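Local atomic coordinates of putative phosphomethylpyrimidine kinase (Bacteroides thetaiotaomicron, PDB entry 3MBH), a protein that probably phosphorylates pyridoxal with ATP, as a pyridoxal kinase of the ribokinase clan, and holds pyridoxal in its pocket in this crystal form. Residues A[113-118]-A[131-136]; A[148-153]-A[168-173]. All coordinates share one frame; numbering follows the deposited sequence.

Interaction 1 of 2, residues A[113-118]-A[131-136]; sequences PVLGDN and KEMRHL. With PXL (3-hydroxy-5-(hydroxymethyl)-2-methylisonicotinaldehyde), chain G.
Met-133, deposited as selenomethionine, carries this contact, laying CG and SE against Pro-113 and its methyl against the Val-114 backbone. Its CG sits 3.7 Å from Pro-113 CB, and its SE lies 3.8 Å from Pro-113 CA. The chain leaves the helix with CG anti to the backbone N (chi1 -173°) and then bends at chi2 and chi3, a double turn that curls the methyl round to Val-114, where Met-133 CE lies 3.8 Å from Val-114 O. Leu-115 comes against the root of the same side chain, its CD2 4.0 Å from Met-133 CB; the two side chains run past each other in opposite directions. No hydrogen bond crosses between the segments; van der Waals contact among four buried residues joins them, apolar at Pro-113 and Leu-115.

Val-114 has its CB turned away from the helix, and this splits the residue between two tasks: its backbone receives the selenomethionine methyl, while CG1 lies 3.6 Å from OP4 of the bound pyridoxal. Met-133 thus packs behind a wall of the ligand pocket as a second-shell residue. Backbone bonding of Leu-115 with Tyr-122, another pocket residue, helps to hold the path of the loop, as does Glu-149 OE2, which bonds Leu-115 N.

Leu-153 of helix 147-154 touches both Pro-113 and Met-133, whereas Leu-136 and His-135 touch helix 91-102; helix 127-136 therefore packs between these two helices, beside the loop that leaves strand 108-111.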
# COMPACT_ATOMS: atom_id res chain seq x y z
N PRO A 113 12.62 3.29 -31.91
CA PRO A 113 12.73 3.08 -33.35
C PRO A 113 12.32 1.65 -33.76
O PRO A 113 13.18 0.87 -34.18
CB PRO A 113 14.22 3.37 -33.63
CG PRO A 113 14.89 2.87 -32.40
CD PRO A 113 13.91 3.12 -31.24
N VAL A 114 11.03 1.35 -33.65
CA VAL A 114 10.47 0.01 -33.83
C VAL A 114 10.65 -0.45 -35.30
O VAL A 114 10.00 0.07 -36.22
CB VAL A 114 8.99 -0.05 -33.38
CG1 VAL A 114 8.36 -1.51 -33.58
CG2 VAL A 114 8.84 0.39 -31.88
N LEU A 115 11.56 -1.41 -35.52
CA LEU A 115 11.88 -1.92 -36.86
C LEU A 115 12.00 -3.44 -36.96
O LEU A 115 11.70 -4.02 -38.01
CB LEU A 115 13.17 -1.33 -37.36
CG LEU A 115 13.24 0.19 -37.60
CD1 LEU A 115 14.70 0.58 -37.69
CD2 LEU A 115 12.37 0.59 -38.84
N GLY A 116 12.43 -4.07 -35.87
CA GLY A 116 12.70 -5.49 -35.88
C GLY A 116 13.35 -6.01 -34.60
O GLY A 116 13.55 -5.28 -33.63
N ASP A 117 13.66 -7.29 -34.59
CA ASP A 117 14.30 -7.92 -33.45
C ASP A 117 14.84 -9.24 -33.96
O ASP A 117 14.51 -9.66 -35.07
CB ASP A 117 13.31 -8.18 -32.32
CG ASP A 117 13.98 -8.26 -30.94
OD1 ASP A 117 15.23 -8.33 -30.82
OD2 ASP A 117 13.22 -8.25 -29.96
N ASN A 118 15.69 -9.85 -33.15
CA ASN A 118 16.37 -11.08 -33.48
C ASN A 118 17.06 -11.03 -34.79
O ASN A 118 17.03 -12.00 -35.50
CB ASN A 118 15.40 -12.25 -33.51
CG ASN A 118 14.71 -12.50 -32.17
OD1 ASN A 118 13.49 -12.53 -32.11
ND2 ASN A 118 15.48 -12.76 -31.10
N LYS A 131 15.24 3.54 -43.61
CA LYS A 131 15.77 4.84 -44.02
C LYS A 131 14.95 5.99 -43.40
O LYS A 131 15.54 6.92 -42.88
CB LYS A 131 15.87 4.98 -45.54
CG LYS A 131 16.77 3.95 -46.18
CD LYS A 131 17.00 4.19 -47.63
CE LYS A 131 15.80 3.90 -48.45
NZ LYS A 131 16.18 3.31 -49.79
N GLU A 132 13.62 5.90 -43.39
CA GLU A 132 12.80 6.95 -42.77
C GLU A 132 13.01 7.03 -41.24
O GLU A 132 13.09 8.13 -40.64
CB GLU A 132 11.32 6.76 -43.12
CG GLU A 132 10.97 6.95 -44.59
CD GLU A 132 11.21 8.39 -45.08
OE1 GLU A 132 10.78 9.34 -44.40
OE2 GLU A 132 11.82 8.56 -46.15
N MSE A 133 13.10 5.87 -40.59
CA MSE A 133 13.27 5.87 -39.15
C MSE A 133 14.58 6.56 -38.76
O MSE A 133 14.64 7.25 -37.75
CB MSE A 133 13.21 4.45 -38.61
CG MSE A 133 13.21 4.34 -37.10
SE MSE A 133 11.65 5.23 -36.29
CE MSE A 133 10.30 3.86 -36.59
N ARG A 134 15.62 6.40 -39.59
CA ARG A 134 16.87 7.11 -39.40
C ARG A 134 16.68 8.63 -39.32
O ARG A 134 17.39 9.31 -38.58
CB ARG A 134 17.87 6.80 -40.55
CG ARG A 134 18.49 5.42 -40.46
CD ARG A 134 19.35 5.16 -41.66
NE ARG A 134 19.72 3.75 -41.72
CZ ARG A 134 19.96 3.08 -42.84
NH1 ARG A 134 19.83 3.66 -44.01
NH2 ARG A 134 20.31 1.81 -42.78
N HIS A 135 15.71 9.16 -40.06
CA HIS A 135 15.36 10.55 -39.96
C HIS A 135 14.61 10.88 -38.67
O HIS A 135 14.94 11.88 -38.00
CB HIS A 135 14.49 11.02 -41.15
CG HIS A 135 14.15 12.48 -41.08
ND1 HIS A 135 15.09 13.47 -41.27
CD2 HIS A 135 12.99 13.11 -40.80
CE1 HIS A 135 14.51 14.65 -41.14
NE2 HIS A 135 13.23 14.47 -40.87
N LEU A 136 13.61 10.09 -38.34
CA LEU A 136 12.78 10.36 -37.19
C LEU A 136 13.62 10.41 -35.90
O LEU A 136 13.39 11.27 -35.04
CB LEU A 136 11.66 9.35 -37.05
CG LEU A 136 10.68 9.65 -35.90
CD1 LEU A 136 10.04 11.07 -36.07
CD2 LEU A 136 9.62 8.53 -35.74
OP4 PXL G . 6.82 -2.49 -30.53
C5A PXL G . 6.67 -3.84 -30.94
C5 PXL G . 5.45 -3.94 -31.86
C6 PXL G . 4.44 -2.99 -31.96
N1 PXL G . 3.43 -3.14 -32.81
C2 PXL G . 3.20 -4.19 -33.62
C3 PXL G . 4.20 -5.27 -33.59
C4 PXL G . 5.36 -5.10 -32.69
C4A PXL G . 6.41 -6.11 -32.51
O4A PXL G . 6.10 -7.17 -32.95
O3 PXL G . 4.15 -6.36 -34.37
C2A PXL G . 1.93 -4.16 -34.46

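Interaction 2 of 2, residues A[148-153]-A[168-173]; sequences TELFYL and KEYLRL
Leu-150 overlaps the inner part of the Tyr-170 side chain: its CD2 lies 3.6 Å from Tyr-170 CD2, and its CD1 is 3.9 Å from Tyr-170 CB. The two side chains cross at about a right angle. They join helices 147-154 and 164-176, which both lie in the connection between parallel strands 142-143 and 181-189, a beta-alpha-beta crossover of the ribokinase-type fold in which two helices stand in succession. The backbones stay well apart, with 8.0 Å between the CA atoms of Leu-150 and Tyr-170, so side chains alone bridge the space.

Phe-151 meets the outer part of the tyrosine in a T-shaped, edge-to-face pair. The ring centroids are 5.2 Å apart and the planes stand at 78°, with the phenylalanine presenting its edge to the tyrosine face. Its CE1 reaches Tyr-170 CZ at 3.7 Å. The phenylalanine CG lies anti to the carbonyl carbon (chi1 -73°), which swings the ring toward helix 164-176 although its CB does not point there. Leu-150 CD2 also rests over the centre of the Phe-151 ring, 4.1 Å above its plane, and so fills the corner between the two aromatic rings. Replacing Tyr-170 by an alanine is likely to leave the Phe-151 edge without its aromatic partner, open a gap beside Leu-150 and deprive Ser-162 of its hydroxyl partner.

Towards the sheet, Leu-150 and Leu-171 both touch Ile-184 of strand 181-189, which places the helix pair on that strand. The polar end of Tyr-170 is hydrogen-bonded to Ser-162 OG, while in the plane of the Phe-151 ring, at its edge, Tyr-170 OH lies 3.6 Å from Phe-151 CE1.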
# COMPACT_ATOMS: atom_id res chain seq x y z
N THR A 148 19.24 -5.09 -32.75
CA THR A 148 18.89 -5.21 -34.15
C THR A 148 18.65 -3.84 -34.79
O THR A 148 19.22 -3.53 -35.84
CB THR A 148 17.62 -6.06 -34.33
OG1 THR A 148 17.85 -7.38 -33.81
CG2 THR A 148 17.22 -6.16 -35.82
N GLU A 149 17.81 -3.06 -34.15
CA GLU A 149 17.42 -1.75 -34.60
C GLU A 149 18.63 -0.82 -34.61
O GLU A 149 18.76 0.01 -35.51
CB GLU A 149 16.29 -1.21 -33.73
CG GLU A 149 15.03 -1.96 -33.93
CD GLU A 149 14.01 -1.83 -32.82
OE1 GLU A 149 14.32 -1.36 -31.69
OE2 GLU A 149 12.86 -2.18 -33.14
N LEU A 150 19.56 -1.03 -33.69
CA LEU A 150 20.77 -0.22 -33.66
C LEU A 150 21.56 -0.37 -34.95
O LEU A 150 22.04 0.62 -35.54
CB LEU A 150 21.70 -0.60 -32.50
CG LEU A 150 23.13 -0.02 -32.65
CD1 LEU A 150 23.18 1.35 -32.07
CD2 LEU A 150 24.09 -0.88 -32.03
N PHE A 151 21.75 -1.61 -35.37
CA PHE A 151 22.57 -1.81 -36.57
C PHE A 151 21.81 -1.34 -37.83
O PHE A 151 22.42 -0.75 -38.72
CB PHE A 151 23.04 -3.25 -36.65
CG PHE A 151 24.11 -3.58 -35.65
CD1 PHE A 151 25.37 -3.01 -35.76
CD2 PHE A 151 23.86 -4.42 -34.60
CE1 PHE A 151 26.34 -3.28 -34.84
CE2 PHE A 151 24.85 -4.70 -33.66
CZ PHE A 151 26.07 -4.13 -33.78
N TYR A 152 20.49 -1.51 -37.87
CA TYR A 152 19.69 -0.94 -38.98
C TYR A 152 19.82 0.60 -39.01
O TYR A 152 20.04 1.18 -40.07
CB TYR A 152 18.23 -1.36 -38.88
CG TYR A 152 17.99 -2.73 -39.48
CD1 TYR A 152 18.22 -2.97 -40.85
CD2 TYR A 152 17.55 -3.80 -38.70
CE1 TYR A 152 17.98 -4.25 -41.39
CE2 TYR A 152 17.36 -5.06 -39.22
CZ TYR A 152 17.58 -5.28 -40.56
OH TYR A 152 17.34 -6.54 -41.07
N LEU A 153 19.77 1.25 -37.86
CA LEU A 153 19.90 2.70 -37.80
C LEU A 153 21.29 3.17 -38.22
O LEU A 153 21.40 4.16 -38.93
CB LEU A 153 19.59 3.24 -36.42
CG LEU A 153 18.12 3.16 -36.02
CD1 LEU A 153 17.89 3.40 -34.54
CD2 LEU A 153 17.31 4.13 -36.89
N LYS A 168 29.81 1.60 -26.44
CA LYS A 168 29.95 3.03 -26.09
C LYS A 168 30.06 3.91 -27.34
O LYS A 168 29.43 4.98 -27.43
CB LYS A 168 31.16 3.25 -25.17
CG LYS A 168 30.94 2.74 -23.74
CD LYS A 168 32.13 2.92 -22.80
CE LYS A 168 32.27 4.34 -22.23
NZ LYS A 168 33.54 4.56 -21.35
N GLU A 169 30.85 3.46 -28.32
CA GLU A 169 30.98 4.16 -29.60
C GLU A 169 29.64 4.19 -30.32
O GLU A 169 29.26 5.21 -30.83
CB GLU A 169 32.07 3.54 -30.50
CG GLU A 169 33.10 4.54 -31.14
CD GLU A 169 32.47 5.70 -31.97
OE1 GLU A 169 31.76 6.57 -31.36
OE2 GLU A 169 32.68 5.76 -33.23
N TYR A 170 28.88 3.09 -30.37
CA TYR A 170 27.58 3.16 -31.04
C TYR A 170 26.64 4.19 -30.36
O TYR A 170 25.90 4.92 -31.02
CB TYR A 170 26.88 1.81 -31.04
CG TYR A 170 27.61 0.63 -31.63
CD1 TYR A 170 28.28 0.72 -32.84
CD2 TYR A 170 27.55 -0.62 -31.00
CE1 TYR A 170 28.94 -0.40 -33.39
CE2 TYR A 170 28.21 -1.74 -31.54
CZ TYR A 170 28.90 -1.63 -32.73
OH TYR A 170 29.53 -2.76 -33.24
N LEU A 171 26.66 4.20 -29.03
CA LEU A 171 25.81 5.14 -28.25
C LEU A 171 26.12 6.59 -28.64
O LEU A 171 25.24 7.38 -28.92
CB LEU A 171 26.01 4.91 -26.75
CG LEU A 171 25.34 3.65 -26.16
CD1 LEU A 171 25.98 3.39 -24.85
CD2 LEU A 171 23.79 3.79 -25.97
N ARG A 172 27.40 6.90 -28.68
CA ARG A 172 27.84 8.22 -29.04
C ARG A 172 27.48 8.59 -30.50
O ARG A 172 27.08 9.73 -30.75
CB ARG A 172 29.34 8.31 -28.75
CG ARG A 172 30.00 9.59 -29.15
CD ARG A 172 29.33 10.76 -28.49
NE ARG A 172 30.14 11.96 -28.63
CZ ARG A 172 29.89 13.09 -28.01
NH1 ARG A 172 28.81 13.20 -27.23
NH2 ARG A 172 30.69 14.14 -28.18
N LEU A 173 27.61 7.64 -31.44
CA LEU A 173 27.30 7.91 -32.86
C LEU A 173 25.83 8.23 -33.02
O LEU A 173 25.47 9.15 -33.74
CB LEU A 173 27.58 6.70 -33.76
CG LEU A 173 29.00 6.33 -34.15
CD1 LEU A 173 28.92 5.09 -35.05
CD2 LEU A 173 29.76 7.48 -34.88

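From the N terminus, the chain leaves strand 108-111, runs through residues 113-118, whose strand 116-117 pairs with 120-121 in a small hairpin, and returns in helix 127-136, where interaction 1 closes the first loop. After strand 142-143, helix 147-154 opens interaction 2, which closes at helix 164-176 before strand 181-189. The loops follow in series, neither nesting nor crossing, and their centres lie about 11 Å apart. Segment 148-153 joins them: Glu-149 OE2 probably accepts a hydrogen bond from Leu-115 N at 2.8 Å, and Arg-134 NH2 probably gives one to Tyr-152 O, also at 2.8 Å. Helix 147-154 is thereby tied to both the pocket-side loop and helix 127-136.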